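Local coordinates for protein proteasome accessory factor B/C (PafBC) (Paenarthrobacter aurescens, PDB 6SJ9) that acts as a transcriptional regulator of the bacterial DNA damage response, probably binding DNA through winged helix-turn-helix domains and sensing a signal through WYL domains, at residues A[319-324]-A[591-596]; A[528-533]-A[576-581]; A[536-541]-A[547-552]; A[597-602]-A[636-641]. All coordinates share one frame; numbering follows the deposited sequence.

Contact 1: A[319-324]-A[591-596]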
loop_
_atom_site.group_PDB
_atom_site.type_symbol
_atom_site.label_atom_id
_atom_site.label_comp_id
_atom_site.label_asym_id
_atom_site.label_seq_id
_atom_site.Cartn_x
_atom_site.Cartn_y
_atom_site.Cartn_z
ATOM N N ALA A 319 -6.338 25.652 6.135
ATOM C CA ALA A 319 -5.901 27.033 6.380
ATOM C C ALA A 319 -6.187 27.455 7.824
ATOM O O ALA A 319 -5.324 28.029 8.505
ATOM C CB ALA A 319 -6.590 27.981 5.395
ATOM N N ASP A 320 -7.406 27.185 8.302
ATOM C CA ASP A 320 -7.816 27.600 9.644
ATOM C C ASP A 320 -6.972 26.943 10.733
ATOM O O ASP A 320 -6.653 27.583 11.753
ATOM C CB ASP A 320 -9.297 27.292 9.850
ATOM C CG ASP A 320 -10.194 28.105 8.917
ATOM O OD1 ASP A 320 -9.699 29.038 8.234
ATOM O OD2 ASP A 320 -11.379 27.742 8.796
ATOM N N PHE A 321 -6.632 25.660 10.566
ATOM C CA PHE A 321 -5.799 25.014 11.574
ATOM C C PHE A 321 -4.421 25.658 11.645
ATOM O O PHE A 321 -3.877 25.865 12.736
ATOM C CB PHE A 321 -5.718 23.517 11.306
ATOM C CG PHE A 321 -5.312 22.723 12.508
ATOM C CD1 PHE A 321 -5.341 23.299 13.777
ATOM C CD2 PHE A 321 -4.948 21.383 12.383
ATOM C CE1 PHE A 321 -4.976 22.565 14.893
ATOM C CE2 PHE A 321 -4.602 20.638 13.497
ATOM C CZ PHE A 321 -4.607 21.225 14.754
ATOM N N ASP A 322 -3.843 25.993 10.497
ATOM C CA ASP A 322 -2.577 26.710 10.487
ATOM C C ASP A 322 -2.715 28.099 11.128
ATOM O O ASP A 322 -1.723 28.671 11.607
ATOM C CB ASP A 322 -2.128 26.797 9.028
ATOM C CG ASP A 322 -0.852 27.520 8.834
ATOM O OD1 ASP A 322 -0.875 28.555 8.142
ATOM O OD2 ASP A 322 0.181 27.032 9.320
ATOM N N ASP A 323 -3.928 28.671 11.114
ATOM C CA ASP A 323 -4.173 29.945 11.783
ATOM C C ASP A 323 -4.264 29.822 13.293
ATOM O O ASP A 323 -4.054 30.822 13.995
ATOM C CB ASP A 323 -5.424 30.618 11.232
ATOM C CG ASP A 323 -5.126 31.380 9.979
ATOM O OD1 ASP A 323 -3.925 31.690 9.792
ATOM O OD2 ASP A 323 -6.065 31.662 9.197
ATOM N N ALA A 324 -4.592 28.637 13.800
ATOM C CA ALA A 324 -4.763 28.456 15.229
ATOM C C ALA A 324 -3.414 28.697 15.899
ATOM O O ALA A 324 -2.367 28.584 15.260
ATOM C CB ALA A 324 -5.286 27.055 15.538
ATOM N N GLU A 591 1.068 18.898 14.336
ATOM C CA GLU A 591 -0.061 18.772 15.250
ATOM C C GLU A 591 -1.192 18.045 14.522
ATOM O O GLU A 591 -1.518 18.376 13.383
ATOM C CB GLU A 591 -0.572 20.112 15.763
ATOM C CG GLU A 591 -1.775 19.936 16.700
ATOM C CD GLU A 591 -2.264 21.239 17.309
ATOM O OE1 GLU A 591 -1.655 22.290 17.030
ATOM O OE2 GLU A 591 -3.267 21.218 18.046
ATOM N N LEU A 592 -1.765 17.053 15.186
ATOM C CA LEU A 592 -2.863 16.243 14.696
ATOM C C LEU A 592 -4.091 16.478 15.556
ATOM O O LEU A 592 -3.987 16.558 16.782
ATOM C CB LEU A 592 -2.487 14.745 14.735
ATOM C CG LEU A 592 -1.207 14.338 13.977
ATOM C CD1 LEU A 592 -0.870 12.890 14.178
ATOM C CD2 LEU A 592 -1.305 14.637 12.482
ATOM N N THR A 593 -5.254 16.566 14.922
ATOM C CA THR A 593 -6.518 16.500 15.649
ATOM C C THR A 593 -6.827 15.062 16.069
ATOM O O THR A 593 -6.225 14.106 15.579
ATOM C CB THR A 593 -7.652 17.009 14.776
ATOM O OG1 THR A 593 -7.798 16.121 13.657
ATOM C CG2 THR A 593 -7.373 18.456 14.274
ATOM N N ARG A 594 -7.787 14.915 16.995
ATOM C CA ARG A 594 -8.216 13.583 17.410
ATOM C C ARG A 594 -8.720 12.783 16.224
ATOM O O ARG A 594 -8.322 11.628 16.022
ATOM C CB ARG A 594 -9.318 13.672 18.467
ATOM C CG ARG A 594 -9.664 12.291 18.994
ATOM C CD ARG A 594 -10.804 12.213 20.021
ATOM N NE ARG A 594 -10.646 10.922 20.707
ATOM C CZ ARG A 594 -11.097 9.741 20.261
ATOM N NH1 ARG A 594 -11.792 9.656 19.124
ATOM N NH2 ARG A 594 -10.846 8.627 20.960
ATOM N N GLN A 595 -9.468 13.440 15.341
ATOM C CA GLN A 595 -10.016 12.745 14.196
ATOM C C GLN A 595 -8.927 12.128 13.352
ATOM O O GLN A 595 -9.095 10.999 12.872
ATOM C CB GLN A 595 -10.832 13.702 13.340
ATOM C CG GLN A 595 -11.852 13.033 12.432
ATOM C CD GLN A 595 -12.826 14.041 11.858
ATOM O OE1 GLN A 595 -12.770 15.230 12.203
ATOM N NE2 GLN A 595 -13.716 13.586 10.969
ATOM N N GLY A 596 -7.793 12.835 13.192
ATOM C CA GLY A 596 -6.621 12.380 12.441
ATOM C C GLY A 596 -5.457 11.764 13.242
ATOM O O GLY A 596 -4.324 11.673 12.750
#
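F321, in the last turn of helix 305-323, faces E591 at the end of strand 586-592 with CA atoms 9.2 Å apart, so the two backbones stay well separated and the F321 side chain spans the gap between them. Most of that reach belongs to the F321 ring. With CG anti to the backbone N (chi1 -160°), the ring leaves the helix towards the strand, and its outer rim, CE1, CZ and CE2, does the touching. E591 meets this rim with the end of its extended chain: CD lies 3.5 Å from F321 CZ. Ring and carboxylate planes are inclined at 64°, an oblique approach rather than a stack. The carboxylate is not paired within this contact; its charge has a long, weak ion pair with R640, whose side chain F321 also touches. Two residues further on, the T593 methyl CG2 comes to 3.6 Å from F321 CE2, the two side chains running past one another in opposite directions. The T593 hydroxyl turns back to its own chain instead, where OG1 receives a weak bond from G596 N at 3.3 Å. No hydrogen bond links the two segments, and the join is a small one near the surface. Alongside it, D322 forms salt bridges to R648 and R652 of helix 645-659. The arrangement joins the last helix of one WCX region to the C-terminal end of strand 586-592, an inner strand of the sheet in the other; that sheet's strand order, 2-3-1-4, is that of the ferredoxin-like fold.

Contact 2: A[528-533]-A[576-581]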
loop_
_atom_site.group_PDB
_atom_site.type_symbol
_atom_site.label_atom_id
_atom_site.label_comp_id
_atom_site.label_asym_id
_atom_site.label_seq_id
_atom_site.Cartn_x
_atom_site.Cartn_y
_atom_site.Cartn_z
ATOM N N TYR A 528 20.129 -6.258 -3.444
ATOM C CA TYR A 528 18.849 -6.614 -4.074
ATOM C C TYR A 528 18.444 -5.480 -5.004
ATOM O O TYR A 528 18.889 -4.335 -4.832
ATOM C CB TYR A 528 17.749 -6.897 -3.019
ATOM C CG TYR A 528 17.479 -5.686 -2.163
ATOM C CD1 TYR A 528 18.339 -5.356 -1.117
ATOM C CD2 TYR A 528 16.401 -4.852 -2.406
ATOM C CE1 TYR A 528 18.097 -4.208 -0.332
ATOM C CE2 TYR A 528 16.154 -3.748 -1.654
ATOM C CZ TYR A 528 17.010 -3.414 -0.600
ATOM O OH TYR A 528 16.739 -2.274 0.154
ATOM N N SER A 529 17.648 -5.819 -6.035
ATOM C CA SER A 529 17.135 -4.824 -6.965
ATOM C C SER A 529 15.621 -4.731 -6.910
ATOM O O SER A 529 14.936 -5.715 -6.648
ATOM C CB SER A 529 17.584 -5.123 -8.395
ATOM O OG SER A 529 17.322 -6.473 -8.667
ATOM N N LEU A 530 15.119 -3.551 -7.246
ATOM C CA LEU A 530 13.695 -3.255 -7.316
ATOM C C LEU A 530 13.484 -2.185 -8.363
ATOM O O LEU A 530 14.179 -1.165 -8.325
ATOM C CB LEU A 530 13.135 -2.690 -6.007
ATOM C CG LEU A 530 13.038 -3.561 -4.801
ATOM C CD1 LEU A 530 12.506 -2.715 -3.683
ATOM C CD2 LEU A 530 12.113 -4.676 -5.170
ATOM N N ASP A 531 12.546 -2.400 -9.284
ATOM C CA ASP A 531 12.239 -1.369 -10.281
ATOM C C ASP A 531 13.503 -0.928 -11.013
ATOM O O ASP A 531 13.826 0.256 -11.052
ATOM C CB ASP A 531 11.550 -0.156 -9.636
ATOM C CG ASP A 531 10.922 0.786 -10.682
ATOM O OD1 ASP A 531 10.741 0.339 -11.840
ATOM O OD2 ASP A 531 10.657 1.971 -10.372
ATOM N N SER A 532 14.286 -1.905 -11.472
ATOM C CA SER A 532 15.536 -1.680 -12.201
ATOM C C SER A 532 16.610 -0.933 -11.383
ATOM O O SER A 532 17.574 -0.424 -11.960
ATOM C CB SER A 532 15.267 -0.922 -13.501
ATOM O OG SER A 532 14.366 -1.666 -14.300
ATOM N N THR A 533 16.498 -0.883 -10.042
ATOM C CA THR A 533 17.471 -0.208 -9.184
ATOM C C THR A 533 18.123 -1.157 -8.191
ATOM O O THR A 533 17.434 -1.933 -7.515
ATOM C CB THR A 533 16.810 0.958 -8.449
ATOM O OG1 THR A 533 16.135 1.767 -9.410
ATOM C CG2 THR A 533 17.827 1.808 -7.709
ATOM N N ALA A 576 11.786 -3.976 7.883
ATOM C CA ALA A 576 12.030 -4.620 6.613
ATOM C C ALA A 576 12.564 -3.581 5.618
ATOM O O ALA A 576 12.517 -2.366 5.858
ATOM C CB ALA A 576 10.726 -5.209 6.107
ATOM N N ARG A 577 13.042 -4.060 4.479
ATOM C CA ARG A 577 13.910 -3.252 3.645
ATOM C C ARG A 577 13.244 -1.982 3.110
ATOM O O ARG A 577 13.933 -0.972 2.918
ATOM C CB ARG A 577 14.430 -4.094 2.488
ATOM C CG ARG A 577 15.564 -4.974 2.889
ATOM C CD ARG A 577 15.954 -5.875 1.687
ATOM N NE ARG A 577 15.002 -6.972 1.507
ATOM C CZ ARG A 577 15.204 -8.007 0.681
ATOM N NH1 ARG A 577 16.335 -8.087 -0.029
ATOM N NH2 ARG A 577 14.294 -8.977 0.580
ATOM N N LEU A 578 11.946 -2.011 2.797
ATOM C CA LEU A 578 11.276 -0.809 2.301
ATOM C C LEU A 578 10.815 0.106 3.419
ATOM O O LEU A 578 10.091 1.071 3.140
ATOM C CB LEU A 578 10.045 -1.180 1.440
ATOM C CG LEU A 578 10.447 -1.813 0.118
ATOM C CD1 LEU A 578 9.240 -2.271 -0.692
ATOM C CD2 LEU A 578 11.249 -0.733 -0.660
ATOM N N PHE A 579 11.121 -0.215 4.673
ATOM C CA PHE A 579 10.616 0.543 5.804
ATOM C C PHE A 579 11.698 1.210 6.677
ATOM O O PHE A 579 11.353 1.916 7.644
ATOM C CB PHE A 579 9.722 -0.372 6.646
ATOM C CG PHE A 579 8.462 -0.828 5.926
ATOM C CD1 PHE A 579 8.464 -1.967 5.161
ATOM C CD2 PHE A 579 7.308 -0.047 5.952
ATOM C CE1 PHE A 579 7.329 -2.415 4.509
ATOM C CE2 PHE A 579 6.117 -0.488 5.326
ATOM C CZ PHE A 579 6.132 -1.675 4.582
ATOM N N THR A 580 12.982 0.999 6.401
ATOM C CA THR A 580 14.026 1.657 7.209
ATOM C C THR A 580 14.010 3.164 6.972
ATOM O O THR A 580 13.634 3.610 5.894
ATOM C CB THR A 580 15.416 1.089 6.904
ATOM O OG1 THR A 580 15.688 1.180 5.507
ATOM C CG2 THR A 580 15.517 -0.361 7.307
ATOM N N PRO A 581 14.362 3.982 7.974
ATOM C CA PRO A 581 14.458 5.433 7.716
ATOM C C PRO A 581 15.446 5.674 6.593
ATOM O O PRO A 581 16.451 4.971 6.488
ATOM C CB PRO A 581 14.945 6.031 9.045
ATOM C CG PRO A 581 15.321 4.927 9.888
ATOM C CD PRO A 581 14.770 3.643 9.352
#
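The Y528 ring lies over the aliphatic arm of R577, whose CD sits above one ring face, nearer the rim than the centre, 3.4 Å from Y528 CE1. This is a CH-pi contact, and the same arm goes on into a cation-pi one: R577 CZ stands 4.5 Å from the ring centroid and only 17° off the ring normal. The guanidinium does not lie flat on the ring, since the planes are 60° apart; it tips NH1 inwards, to 3.4 Å from Y528 CG. The arginine runs along the ring from the hydroxyl end, with CD over CE1 and CZ, and a bend at chi3 (-76°) sets NH1 near CG. Both polar ends are anchored elsewhere: the Y528 hydroxyl bonds to N548, and R577 NH2 forms a salt bridge with D442. A leucine in place of Y528 would probably leave the R577 guanidinium without its aromatic surface and N548 OD1 without the phenolic partner. Next to this pair, L530 and L578 reach towards each other tip to tip, CD1 of the first 3.8 Å from CD2 of the second, while M439 of helix 427-441 touches Y528, L530 and R577. Such a mixture implies that the loop 576-581 is fixed to the WYL sheet by greasy packing and a charge set over a ring face, with the arginine's charge probably balanced by D442 and further stabilised by the tyrosine's pi electrons.

Contact 3: A[536-541]-A[547-552]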
loop_
_atom_site.group_PDB
_atom_site.type_symbol
_atom_site.label_atom_id
_atom_site.label_comp_id
_atom_site.label_asym_id
_atom_site.label_seq_id
_atom_site.Cartn_x
_atom_site.Cartn_y
_atom_site.Cartn_z
ATOM N N PHE A 536 21.598 -1.851 -1.422
ATOM C CA PHE A 536 22.151 -2.819 -0.482
ATOM C C PHE A 536 21.715 -2.446 0.925
ATOM O O PHE A 536 21.776 -1.282 1.328
ATOM C CB PHE A 536 23.666 -2.975 -0.557
ATOM C CG PHE A 536 24.447 -1.731 -0.265
ATOM C CD1 PHE A 536 24.526 -0.696 -1.190
ATOM C CD2 PHE A 536 25.207 -1.662 0.870
ATOM C CE1 PHE A 536 25.273 0.427 -0.933
ATOM C CE2 PHE A 536 25.971 -0.548 1.127
ATOM C CZ PHE A 536 26.005 0.488 0.235
ATOM N N GLU A 537 21.253 -3.438 1.635
ATOM C CA GLU A 537 20.936 -3.343 3.045
ATOM C C GLU A 537 22.219 -3.544 3.863
ATOM O O GLU A 537 23.040 -4.426 3.557
ATOM C CB GLU A 537 19.925 -4.427 3.414
ATOM C CG GLU A 537 19.517 -4.370 4.837
ATOM C CD GLU A 537 18.810 -5.683 5.262
ATOM O OE1 GLU A 537 17.695 -5.595 5.818
ATOM O OE2 GLU A 537 19.353 -6.805 5.012
ATOM N N ALA A 538 22.423 -2.688 4.856
ATOM C CA ALA A 538 23.653 -2.728 5.630
ATOM C C ALA A 538 23.386 -2.199 7.034
ATOM O O ALA A 538 22.587 -1.283 7.231
ATOM C CB ALA A 538 24.740 -1.889 4.963
ATOM N N TYR A 539 24.078 -2.767 8.008
ATOM C CA TYR A 539 24.051 -2.191 9.347
ATOM C C TYR A 539 25.007 -1.002 9.345
ATOM O O TYR A 539 26.198 -1.171 9.090
ATOM C CB TYR A 539 24.428 -3.232 10.430
ATOM C CG TYR A 539 24.238 -2.611 11.824
ATOM C CD1 TYR A 539 25.257 -1.908 12.433
ATOM C CD2 TYR A 539 23.012 -2.686 12.487
ATOM C CE1 TYR A 539 25.086 -1.299 13.695
ATOM C CE2 TYR A 539 22.828 -2.091 13.752
ATOM C CZ TYR A 539 23.877 -1.399 14.346
ATOM O OH TYR A 539 23.718 -0.803 15.572
ATOM N N CYS A 540 24.483 0.200 9.569
ATOM C CA CYS A 540 25.280 1.410 9.525
ATOM C C CYS A 540 25.767 1.749 10.929
ATOM O O CYS A 540 24.954 1.906 11.843
ATOM C CB CYS A 540 24.493 2.572 8.940
ATOM S SG CYS A 540 25.422 4.164 9.068
ATOM N N HIS A 541 27.089 1.758 11.138
ATOM C CA HIS A 541 27.582 2.096 12.467
ATOM C C HIS A 541 27.439 3.572 12.793
ATOM O O HIS A 541 27.524 3.915 13.960
ATOM C CB HIS A 541 29.033 1.623 12.672
ATOM C CG HIS A 541 29.094 0.146 12.758
ATOM N ND1 HIS A 541 29.277 -0.651 11.645
ATOM C CD2 HIS A 541 28.756 -0.686 13.769
ATOM C CE1 HIS A 541 29.170 -1.920 11.999
ATOM N NE2 HIS A 541 28.840 -1.967 13.281
ATOM N N ARG A 547 20.222 0.286 7.508
ATOM C CA ARG A 547 19.729 1.200 6.499
ATOM C C ARG A 547 19.807 0.514 5.150
ATOM O O ARG A 547 20.504 -0.496 4.993
ATOM C CB ARG A 547 20.548 2.501 6.463
ATOM C CG ARG A 547 20.525 3.293 7.781
ATOM C CD ARG A 547 19.195 4.016 7.897
ATOM N NE ARG A 547 19.060 4.874 9.076
ATOM C CZ ARG A 547 18.873 4.451 10.326
ATOM N NH1 ARG A 547 18.813 3.151 10.632
ATOM N NH2 ARG A 547 18.753 5.349 11.295
ATOM N N ASN A 548 19.112 1.097 4.163
ATOM C CA ASN A 548 19.102 0.600 2.797
ATOM C C ASN A 548 19.579 1.716 1.915
ATOM O O ASN A 548 18.945 2.766 1.865
ATOM C CB ASN A 548 17.692 0.120 2.382
ATOM C CG ASN A 548 17.347 -1.141 3.083
ATOM O OD1 ASN A 548 17.622 -2.214 2.559
ATOM N ND2 ASN A 548 16.868 -1.049 4.315
ATOM N N PHE A 549 20.693 1.478 1.232
ATOM C CA PHE A 549 21.375 2.476 0.431
ATOM C C PHE A 549 21.191 2.162 -1.050
ATOM O O PHE A 549 21.044 0.998 -1.444
ATOM C CB PHE A 549 22.885 2.470 0.768
ATOM C CG PHE A 549 23.218 2.779 2.263
ATOM C CD1 PHE A 549 23.389 1.758 3.182
ATOM C CD2 PHE A 549 23.435 4.077 2.684
ATOM C CE1 PHE A 549 23.752 2.038 4.533
ATOM C CE2 PHE A 549 23.780 4.383 4.031
ATOM C CZ PHE A 549 23.920 3.372 4.950
ATOM N N ARG A 550 21.278 3.199 -1.867
ATOM C CA ARG A 550 21.229 3.065 -3.317
ATOM C C ARG A 550 22.639 2.856 -3.844
ATOM O O ARG A 550 23.527 3.669 -3.566
ATOM C CB ARG A 550 20.624 4.312 -3.974
ATOM C CG ARG A 550 19.116 4.532 -3.687
ATOM C CD ARG A 550 18.577 5.793 -4.370
ATOM N NE ARG A 550 18.784 5.813 -5.834
ATOM C CZ ARG A 550 17.887 5.370 -6.729
ATOM N NH1 ARG A 550 16.710 4.888 -6.319
ATOM N NH2 ARG A 550 18.162 5.411 -8.046
ATOM N N LEU A 551 22.830 1.780 -4.609
ATOM C CA LEU A 551 24.134 1.520 -5.205
ATOM C C LEU A 551 24.596 2.712 -6.028
ATOM O O LEU A 551 25.789 3.080 -6.011
ATOM C CB LEU A 551 24.073 0.260 -6.069
ATOM C CG LEU A 551 25.427 -0.355 -6.427
ATOM C CD1 LEU A 551 26.096 -0.795 -5.175
ATOM C CD2 LEU A 551 25.205 -1.578 -7.280
ATOM N N ASP A 552 23.665 3.356 -6.740
ATOM C CA ASP A 552 24.095 4.419 -7.627
ATOM C C ASP A 552 24.369 5.669 -6.857
ATOM O O ASP A 552 24.620 6.694 -7.488
ATOM C CB ASP A 552 23.063 4.710 -8.757
ATOM C CG ASP A 552 21.717 5.294 -8.264
ATOM O OD1 ASP A 552 21.576 5.810 -7.127
ATOM O OD2 ASP A 552 20.753 5.256 -9.070
HETATM O O HOH W 1 16.158 -3.634 6.076
#
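F549 pushes its CB, like a knob, against one face of the F536 ring, 3.6 Å from CE1, with the methylene 27° off the ring normal. The two rings are nearly parallel (planes at 27°) but slid apart, so they barely overlap. The edge of the F549 ring runs on along the neighbouring strand: CE1 fits against the methyl of A538 at 4.1 Å, and CZ against CB of C540. F536 has its CG between the backbone N and the carbonyl carbon (chi1 61°), a turn that brings the ring over its neighbour on the other strand, while L551 CD1 closes in obliquely. An alanine at F536 would probably open a gap beside F549 CB and L551, and leave I495 of helix 489-501 without its ring. These strands form an antiparallel beta hairpin at one margin of the five-stranded, Sm-like sheet of the WYL domain. F536 and F549 exchange backbone bonds in both directions, F536 N to F549 O at 2.9 Å, and A538 and R547 do likewise. Between these two pairs, E537 and N548 form a non-hydrogen-bonded pair on the other face, side by side and pointing the same way, with N548 OD1 resting 3.3 Å from E537 CB. Their far ends have other partners: E537 forms a salt bridge with R526, N548, besides its partner Y528, bonds to T580 through ND2, and a water lies between E537 OE1 and N548 ND2.

Contact 4: A[597-602]-A[636-641]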
loop_
_atom_site.group_PDB
_atom_site.type_symbol
_atom_site.label_atom_id
_atom_site.label_comp_id
_atom_site.label_asym_id
_atom_site.label_seq_id
_atom_site.Cartn_x
_atom_site.Cartn_y
_atom_site.Cartn_z
ATOM N N ALA A 597 -5.708 11.343 14.479
ATOM C CA ALA A 597 -4.608 10.874 15.309
ATOM C C ALA A 597 -3.928 9.651 14.697
ATOM O O ALA A 597 -2.741 9.416 14.940
ATOM C CB ALA A 597 -5.125 10.579 16.725
ATOM N N GLY A 598 -4.667 8.861 13.914
ATOM C CA GLY A 598 -4.106 7.686 13.246
ATOM C C GLY A 598 -2.955 7.957 12.285
ATOM O O GLY A 598 -2.154 7.045 12.006
ATOM N N LEU A 599 -2.817 9.190 11.797
ATOM C CA LEU A 599 -1.693 9.473 10.903
ATOM C C LEU A 599 -0.334 9.293 11.584
ATOM O O LEU A 599 0.649 8.957 10.911
ATOM C CB LEU A 599 -1.854 10.869 10.333
ATOM C CG LEU A 599 -3.145 11.004 9.521
ATOM C CD1 LEU A 599 -3.314 12.410 9.133
ATOM C CD2 LEU A 599 -3.051 10.123 8.234
ATOM N N ALA A 600 -0.251 9.486 12.914
ATOM C CA ALA A 600 1.021 9.272 13.611
ATOM C C ALA A 600 1.485 7.829 13.498
ATOM O O ALA A 600 2.696 7.564 13.568
ATOM C CB ALA A 600 0.930 9.661 15.098
ATOM N N ASP A 601 0.541 6.879 13.400
ATOM C CA ASP A 601 0.915 5.470 13.180
ATOM C C ASP A 601 1.300 5.209 11.724
ATOM O O ASP A 601 2.296 4.526 11.435
ATOM C CB ASP A 601 -0.253 4.581 13.570
ATOM C CG ASP A 601 -0.456 4.491 15.082
ATOM O OD1 ASP A 601 0.527 4.556 15.872
ATOM O OD2 ASP A 601 -1.644 4.387 15.460
ATOM N N ASP A 602 0.514 5.748 10.800
ATOM C CA ASP A 602 0.798 5.551 9.387
ATOM C C ASP A 602 2.211 6.006 9.037
ATOM O O ASP A 602 2.844 5.413 8.162
ATOM C CB ASP A 602 -0.235 6.316 8.541
ATOM C CG ASP A 602 -1.655 5.819 8.760
ATOM O OD1 ASP A 602 -1.853 4.743 9.391
ATOM O OD2 ASP A 602 -2.590 6.541 8.367
ATOM N N GLY A 636 -7.001 18.059 5.120
ATOM C CA GLY A 636 -8.088 19.016 5.298
ATOM C C GLY A 636 -8.412 19.438 6.718
ATOM O O GLY A 636 -9.579 19.421 7.109
ATOM N N GLY A 637 -7.407 19.865 7.479
ATOM C CA GLY A 637 -7.621 20.344 8.830
ATOM C C GLY A 637 -7.237 19.383 9.943
ATOM O O GLY A 637 -7.139 19.809 11.089
ATOM N N SER A 638 -6.994 18.119 9.660
ATOM C CA SER A 638 -6.593 17.255 10.761
ATOM C C SER A 638 -5.089 17.302 11.005
ATOM O O SER A 638 -4.609 16.763 12.017
ATOM C CB SER A 638 -7.049 15.830 10.486
ATOM O OG SER A 638 -6.250 15.335 9.452
ATOM N N VAL A 639 -4.349 18.013 10.156
ATOM C CA VAL A 639 -2.901 18.117 10.240
ATOM C C VAL A 639 -2.472 19.559 10.064
ATOM O O VAL A 639 -3.041 20.292 9.251
ATOM C CB VAL A 639 -2.196 17.284 9.159
ATOM C CG1 VAL A 639 -0.733 17.235 9.466
ATOM C CG2 VAL A 639 -2.762 15.893 9.114
ATOM N N ARG A 640 -1.433 19.946 10.793
ATOM C CA ARG A 640 -0.722 21.182 10.533
ATOM C C ARG A 640 0.758 20.938 10.777
ATOM O O ARG A 640 1.140 20.028 11.528
ATOM C CB ARG A 640 -1.276 22.321 11.418
ATOM C CG ARG A 640 -1.105 22.068 12.930
ATOM C CD ARG A 640 -1.666 23.252 13.841
ATOM N NE ARG A 640 -1.077 24.557 13.578
ATOM C CZ ARG A 640 -1.131 25.598 14.425
ATOM N NH1 ARG A 640 -1.730 25.493 15.613
ATOM N NH2 ARG A 640 -0.598 26.758 14.070
ATOM N N ILE A 641 1.589 21.737 10.120
ATOM C CA ILE A 641 3.035 21.682 10.302
ATOM C C ILE A 641 3.433 22.752 11.324
ATOM O O ILE A 641 3.085 23.926 11.163
ATOM C CB ILE A 641 3.784 21.871 8.976
ATOM C CG1 ILE A 641 3.404 20.779 7.990
ATOM C CG2 ILE A 641 5.271 21.776 9.205
ATOM C CD1 ILE A 641 3.802 21.093 6.613
#
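L599 of the short helix 599-602 meets S638 and V639 where the chain enters strand 639-643, with no hydrogen bond between the segments. The 636-641 run begins with two glycines that turn it out of helix 627-634. G636 has positive phi, and G637 takes backbone angles (103°/-13°) at which a CB would jam against the carbonyl O of G636. S638 follows, and its OG lies 4.2 Å from L599 CD1, a loose approach; the hydroxyl itself is hydrogen-bonded to the carbonyl of H635. V639 comes next and makes the real contact: CG2 lies 3.5 Å from L599 CD1, the two side chains crossing at a slant. With CG1 anti to the backbone N (chi1 -169°), the other methyl is the one presented to the leucine. Beyond it, R640 bonds to the carbonyl of P325, and I641 packs on L628 and V632. The small join is wedged between helix 627-634, whose F631 touches both L599 and V639, and strand 586-592, where L590 and L592 take the V639 side chain, while A600 beside L599 rests on L592, L616 and A618.

Overall arrangement
The four contacts fall into two clusters. Contacts 1 and 4 lie 8 Å apart between centres and share the second WCX sheet through neighbouring strands 586-592 and 639-643, stitched by the probable hydrogen bond T593 N to S638 O (3.0 Å). Contacts 2 and 3, 10 Å apart between centres, both reach the second WYL sheet, through neighbouring strands 517-530 and 533-540. Contact 1 lies about 33 Å from contact 2 between centres, yet nearest atoms of contacts 2 and 4 are about 7 Å apart. Along the chain, the span of contact 1 encloses contact 2, which encloses contact 3; contact 4 follows. Contact 1 thus ties the second WCX region to helix 305-323, from the chain's first half.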